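Local coordinates for 6-aminohexanoate-cyclic-dimer hydrolase (Arthrobacter sp., PDB 3A2Q), which hydrolyses the cyclic dimer of 6-aminohexanoate, a by-product of nylon-6 manufacture, opening one amide bond to give the linear dimer, at residues Thr84-Gly89 with Glu132-Thr137; Pro121-Gln126 with Asp338-Thr343. The protein carries 1 engineered substitution. All blocks are in the same frame, centred on the assembly; numbering follows the deposited sequence.

Interaction 1. Residues Thr84-Gly89 with Glu132-Thr137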
loop_
_atom_site.group_PDB
_atom_site.type_symbol
_atom_site.label_atom_id
_atom_site.label_comp_id
_atom_site.label_asym_id
_atom_site.label_seq_id
_atom_site.Cartn_x
_atom_site.Cartn_y
_atom_site.Cartn_z
ATOM N N THR A 84 15.929 -5.507 -6.760
ATOM C CA THR A 84 16.836 -4.946 -5.761
ATOM C C THR A 84 16.280 -4.847 -4.345
ATOM O O THR A 84 17.031 -4.962 -3.371
ATOM C CB THR A 84 17.297 -3.529 -6.168
ATOM O OG1 THR A 84 16.183 -2.630 -6.104
ATOM C CG2 THR A 84 17.855 -3.531 -7.589
ATOM N N SER A 85 14.971 -4.635 -4.228
ATOM C CA SER A 85 14.347 -4.476 -2.917
ATOM C C SER A 85 15.015 -3.273 -2.263
ATOM O O SER A 85 15.005 -3.122 -1.040
ATOM C CB SER A 85 14.563 -5.718 -2.051
ATOM O OG SER A 85 13.825 -6.817 -2.548
ATOM N N SER A 86 15.598 -2.426 -3.106
ATOM C CA SER A 86 16.306 -1.225 -2.678
ATOM C C SER A 86 17.460 -1.483 -1.721
ATOM O O SER A 86 17.742 -0.682 -0.827
ATOM C CB SER A 86 15.332 -0.207 -2.085
ATOM O OG SER A 86 14.594 0.410 -3.127
ATOM N N ILE A 87 18.125 -2.616 -1.917
ATOM C CA ILE A 87 19.288 -2.969 -1.113
ATOM C C ILE A 87 20.496 -2.621 -1.983
ATOM O O ILE A 87 20.616 -3.110 -3.105
ATOM C CB ILE A 87 19.325 -4.475 -0.778
ATOM C CG1 ILE A 87 18.074 -4.864 0.015
ATOM C CG2 ILE A 87 20.576 -4.791 0.034
ATOM C CD1 ILE A 87 17.980 -6.348 0.342
ATOM N N LYS A 88 21.371 -1.758 -1.476
ATOM C CA LYS A 88 22.554 -1.346 -2.227
ATOM C C LYS A 88 23.304 -2.567 -2.754
ATOM O O LYS A 88 23.527 -2.698 -3.957
ATOM C CB LYS A 88 23.472 -0.508 -1.332
ATOM C CG LYS A 88 24.690 0.071 -2.035
ATOM C CD LYS A 88 25.492 0.952 -1.085
ATOM C CE LYS A 88 26.727 1.531 -1.760
ATOM N NZ LYS A 88 27.684 0.471 -2.181
ATOM N N GLY A 89 23.673 -3.466 -1.846
ATOM C CA GLY A 89 24.390 -4.667 -2.234
ATOM C C GLY A 89 23.701 -5.489 -3.309
ATOM O O GLY A 89 24.360 -6.208 -4.058
ATOM N N GLU A 132 18.767 4.828 -0.088
ATOM C CA GLU A 132 20.095 5.267 -0.496
ATOM C C GLU A 132 20.385 4.719 -1.893
ATOM O O GLU A 132 21.021 5.378 -2.716
ATOM C CB GLU A 132 21.151 4.741 0.480
ATOM C CG GLU A 132 21.190 5.459 1.819
ATOM C CD GLU A 132 22.110 4.783 2.819
ATOM O OE1 GLU A 132 23.165 4.253 2.403
ATOM O OE2 GLU A 132 21.784 4.791 4.026
ATOM N N ALA A 133 19.896 3.511 -2.153
ATOM C CA ALA A 133 20.111 2.838 -3.428
ATOM C C ALA A 133 19.556 3.528 -4.670
ATOM O O ALA A 133 20.246 3.608 -5.685
ATOM C CB ALA A 133 19.573 1.411 -3.353
ATOM N N TRP A 134 18.323 4.023 -4.608
ATOM C CA TRP A 134 17.721 4.671 -5.773
ATOM C C TRP A 134 17.427 6.161 -5.640
ATOM O O TRP A 134 17.052 6.809 -6.614
ATOM C CB TRP A 134 16.422 3.967 -6.168
ATOM C CG TRP A 134 16.599 2.560 -6.630
ATOM C CD1 TRP A 134 16.520 1.429 -5.870
ATOM C CD2 TRP A 134 16.871 2.126 -7.967
ATOM N NE1 TRP A 134 16.720 0.318 -6.651
ATOM C CE2 TRP A 134 16.939 0.718 -7.944
ATOM C CE3 TRP A 134 17.064 2.793 -9.185
ATOM C CZ2 TRP A 134 17.191 -0.041 -9.092
ATOM C CZ3 TRP A 134 17.316 2.040 -10.328
ATOM C CH2 TRP A 134 17.376 0.638 -10.271
ATOM N N GLY A 135 17.593 6.705 -4.444
ATOM C CA GLY A 135 17.308 8.113 -4.259
ATOM C C GLY A 135 15.860 8.281 -3.846
ATOM O O GLY A 135 15.076 7.338 -3.913
ATOM N N ALA A 136 15.496 9.484 -3.430
ATOM C CA ALA A 136 14.137 9.746 -2.984
ATOM C C ALA A 136 13.100 9.841 -4.093
ATOM O O ALA A 136 13.390 10.301 -5.200
ATOM C CB ALA A 136 14.108 11.029 -2.156
ATOM N N THR A 137 11.890 9.377 -3.792
ATOM C CA THR A 137 10.791 9.494 -4.734
ATOM C C THR A 137 10.103 10.751 -4.216
ATOM O O THR A 137 9.884 10.885 -3.012
ATOM C CB THR A 137 9.807 8.309 -4.660
ATOM O OG1 THR A 137 10.448 7.122 -5.142
ATOM C CG2 THR A 137 8.572 8.597 -5.518
HETATM O O HOH W 1 19.123 1.499 0.174
#
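The indole of Trp-134 meets Thr-84 at its pyrrole edge, where NE1 gives its hydrogen to Thr-84 OG1 over 3.0 Å, with an N-H...O angle of 161° and the oxygen only 11° out of the ring plane. Thr-84 CB lies in that plane too, and Thr-84 CG2 comes to 3.9 Å from Trp-134 CZ2 farther along the rim. Ser-86 OG approaches obliquely, 3.5 Å from Trp-134 CD1, while its hydrogen-bonding partner is the carbonyl of Thr-120. Outside the two segments, Lys-91 makes a cation-pi contact with the indole, and Ile-46 and Ile-47 of strand 45-48 pack on it. With chi1 at 68°, Thr-84 OG1 sits between its own backbone N and carbonyl carbon. It bonds to Asp-73 and probably also accepts from Ser-86 N, which would make an ST turn, though that nitrogen is less surely placed. Threonine suits this place because its hydroxyl takes the indole N-H while its methyl lies beside the rim at CZ2. Alongside, Ala-133 CB packs 3.8 Å from Ser-86 O, a small side chain that allows the backbones close together, and a water bridges Ser-86 O and Ala-133 N. The contact joins the turn leading into helix 88-93 to the long loop after strand 113-118. Its chemistry implies that the buried threonine hydroxyl, itself bonded to Asp-73, probably helps set the rotation of the indole.

Interaction 2. Residues Pro121-Gln126 with Asp338-Thr343; sequences PEMGNQ and DDVEWT. With ACA (6-aminohexanoic acid), chain B; ACA (6-aminohexanoic acid), chain C.
Glu-122 reaches from a turn of the amidase fold that lines the substrate pocket to the backbone just ahead of helix 342-352. Its CG stands anti to the backbone N (chi1 -178°) and the chain continues extended; OE1 accepts from Glu-341 N on its syn side, 2.9 Å away and nearly straight at 169°. Glutamate has the reach for this gap and a carboxylate to take the N-H. Glu-122 OE2 lies 3.4 Å from Val-340 CB, the side chains crossing at about a right angle. The Glu-341 side chain runs antiparallel to that of Glu-122, its CB 3.4 Å from Glu-122 OE1, and Met-123 CE comes within 4.5 Å of Val-340 CG1. Farther out, Ser-344 OG also bonds to Glu-122 OE1, and Glu-132 N to Glu-341 OE2. An alanine in place of Glu-122 would probably leave Glu-341 N and Ser-344 OG without their carboxylate and open a gap beside Val-340. Backbone bonds from Gly-124 N to Pro-121 O and from Asn-125 N to Glu-122 O shape the turn. At Gly-124 a side chain would strike the substrate; the carbonyl accepts an amide N-H of the cyclic dimer. Asn-125 OD1 accepts from a water, and its ND2 donates to an amide carbonyl O of the same ring, 2.7 Å away.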
loop_
_atom_site.group_PDB
_atom_site.type_symbol
_atom_site.label_atom_id
_atom_site.label_comp_id
_atom_site.label_asym_id
_atom_site.label_seq_id
_atom_site.Cartn_x
_atom_site.Cartn_y
_atom_site.Cartn_z
ATOM N N PRO A 121 11.540 2.084 0.108
ATOM C CA PRO A 121 12.694 2.244 0.996
ATOM C C PRO A 121 13.283 0.834 1.083
ATOM O O PRO A 121 12.602 -0.137 0.745
ATOM C CB PRO A 121 12.069 2.713 2.312
ATOM C CG PRO A 121 10.656 2.183 2.240
ATOM C CD PRO A 121 10.285 2.413 0.805
ATOM N N GLU A 122 14.533 0.708 1.511
ATOM C CA GLU A 122 15.166 -0.605 1.585
ATOM C C GLU A 122 14.355 -1.672 2.323
ATOM O O GLU A 122 14.071 -1.541 3.515
ATOM C CB GLU A 122 16.544 -0.499 2.232
ATOM C CG GLU A 122 17.264 -1.834 2.285
ATOM C CD GLU A 122 18.668 -1.720 2.821
ATOM O OE1 GLU A 122 18.826 -1.422 4.023
ATOM O OE2 GLU A 122 19.612 -1.928 2.031
ATOM N N MET A 123 14.011 -2.738 1.605
ATOM C CA MET A 123 13.235 -3.843 2.162
ATOM C C MET A 123 11.923 -3.356 2.777
ATOM O O MET A 123 11.335 -4.033 3.625
ATOM C CB MET A 123 14.072 -4.606 3.204
ATOM C CG MET A 123 15.336 -5.251 2.614
ATOM S SD MET A 123 16.276 -6.282 3.762
ATOM C CE MET A 123 17.294 -5.030 4.607
ATOM N N GLY A 124 11.469 -2.187 2.329
ATOM C CA GLY A 124 10.224 -1.606 2.819
ATOM C C GLY A 124 10.264 -1.218 4.285
ATOM O O GLY A 124 9.232 -1.176 4.950
ATOM N N ASN A 125 11.452 -0.895 4.781
ATOM C CA ASN A 125 11.620 -0.567 6.186
ATOM C C ASN A 125 11.383 0.884 6.622
ATOM O O ASN A 125 11.888 1.298 7.663
ATOM C CB ASN A 125 13.014 -1.006 6.646
ATOM C CG ASN A 125 13.077 -1.269 8.136
ATOM O OD1 ASN A 125 14.040 -0.891 8.806
ATOM N ND2 ASN A 125 12.051 -1.928 8.666
ATOM N N GLN A 126 10.619 1.652 5.852
ATOM C CA GLN A 126 10.341 3.045 6.228
ATOM C C GLN A 126 8.969 3.468 5.726
ATOM O O GLN A 126 8.396 2.806 4.863
ATOM C CB GLN A 126 11.383 3.998 5.622
ATOM C CG GLN A 126 12.838 3.797 6.057
ATOM C CD GLN A 126 13.068 4.036 7.542
ATOM O OE1 GLN A 126 12.368 4.824 8.174
ATOM N NE2 GLN A 126 14.069 3.363 8.101
ATOM N N ASP A 338 27.927 -3.214 4.799
ATOM C CA ASP A 338 28.219 -2.297 3.702
ATOM C C ASP A 338 27.264 -2.463 2.525
ATOM O O ASP A 338 27.287 -1.672 1.579
ATOM C CB ASP A 338 29.660 -2.499 3.220
ATOM C CG ASP A 338 30.681 -2.294 4.329
ATOM O OD1 ASP A 338 30.669 -1.212 4.957
ATOM O OD2 ASP A 338 31.493 -3.216 4.570
ATOM N N ASP A 339 26.419 -3.487 2.588
ATOM C CA ASP A 339 25.468 -3.761 1.517
ATOM C C ASP A 339 24.084 -3.162 1.769
ATOM O O ASP A 339 23.306 -2.970 0.837
ATOM C CB ASP A 339 25.330 -5.271 1.321
ATOM C CG ASP A 339 26.629 -5.923 0.895
ATOM O OD1 ASP A 339 27.145 -5.552 -0.179
ATOM O OD2 ASP A 339 27.129 -6.802 1.629
ATOM N N VAL A 340 23.787 -2.867 3.029
ATOM C CA VAL A 340 22.489 -2.317 3.398
ATOM C C VAL A 340 22.623 -0.991 4.144
ATOM O O VAL A 340 23.733 -0.527 4.405
ATOM C CB VAL A 340 21.716 -3.315 4.289
ATOM C CG1 VAL A 340 21.621 -4.667 3.592
ATOM C CG2 VAL A 340 22.407 -3.466 5.627
ATOM N N GLU A 341 21.485 -0.383 4.476
ATOM C CA GLU A 341 21.472 0.878 5.205
ATOM C C GLU A 341 21.730 0.587 6.680
ATOM O O GLU A 341 21.443 -0.511 7.153
ATOM C CB GLU A 341 20.122 1.581 5.007
ATOM C CG GLU A 341 19.886 2.018 3.562
ATOM C CD GLU A 341 18.591 2.790 3.367
ATOM O OE1 GLU A 341 17.957 3.160 4.378
ATOM O OE2 GLU A 341 18.215 3.032 2.199
ATOM N N TRP A 342 22.270 1.559 7.409
ATOM C CA TRP A 342 22.583 1.337 8.817
ATOM C C TRP A 342 21.387 0.922 9.666
ATOM O O TRP A 342 21.524 0.128 10.596
ATOM C CB TRP A 342 23.247 2.576 9.434
ATOM C CG TRP A 342 22.333 3.746 9.628
ATOM C CD1 TRP A 342 22.006 4.699 8.704
ATOM C CD2 TRP A 342 21.619 4.083 10.824
ATOM N NE1 TRP A 342 21.133 5.609 9.254
ATOM C CE2 TRP A 342 20.877 5.254 10.552
ATOM C CE3 TRP A 342 21.534 3.507 12.100
ATOM C CZ2 TRP A 342 20.058 5.862 11.511
ATOM C CZ3 TRP A 342 20.717 4.113 13.055
ATOM C CH2 TRP A 342 19.991 5.278 12.752
ATOM N N THR A 343 20.213 1.458 9.356
ATOM C CA THR A 343 19.022 1.107 10.121
ATOM C C THR A 343 18.733 -0.387 10.008
ATOM O O THR A 343 18.353 -1.028 10.983
ATOM C CB THR A 343 17.788 1.895 9.638
ATOM O OG1 THR A 343 17.675 1.787 8.216
ATOM C CG2 THR A 343 17.907 3.359 10.029
HETATM C C ACA B . 9.176 -4.062 8.124
HETATM O O ACA B . 10.151 -3.475 7.654
HETATM C C2 ACA B . 8.739 -5.394 7.553
HETATM C C3 ACA B . 8.724 -5.394 6.034
HETATM C C4 ACA B . 7.366 -4.954 5.513
HETATM C C5 ACA B . 7.483 -3.972 4.361
HETATM C C6 ACA B . 6.197 -3.174 4.187
HETATM N N ACA B . 6.356 -1.774 4.577
HETATM C C ACA C . 5.564 -1.147 5.440
HETATM O O ACA C . 4.439 -1.561 5.735
HETATM C C2 ACA C . 6.112 0.134 6.053
HETATM C C3 ACA C . 6.260 0.056 7.569
HETATM C C4 ACA C . 7.573 -0.600 8.000
HETATM C C5 ACA C . 7.412 -1.327 9.335
HETATM C C6 ACA C . 8.603 -2.222 9.667
HETATM N N ACA C . 8.458 -3.576 9.134
HETATM O O HOH W 2 15.330 3.143 2.967
HETATM O O HOH W 3 16.071 0.119 7.188
#

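Overall arrangement
Interactions 1 and 2 lie side by side, their centres about 8 Å apart, on the same side of the chain's centre. Their segments alternate along the sequence: 84-89, 121-126, 132-137, then 338-343. Segments 121-126 and 132-137 belong to one long loop between strand 113-118 of the mixed sheet and helix 152-159, while 84-89 and 338-343 lead into helices 88-93 and 342-352. Probable backbone hydrogen bonds tie the pairs together, Ser-85 O with Met-123 N and Gly-89 N with Asp-339 O. Distant parts of the amidase fold thus meet beside the ligand pocket, which interaction 2 lines directly, whereas in interaction 1 the side chain of Ser-86 lies about 11 Å from the ligand.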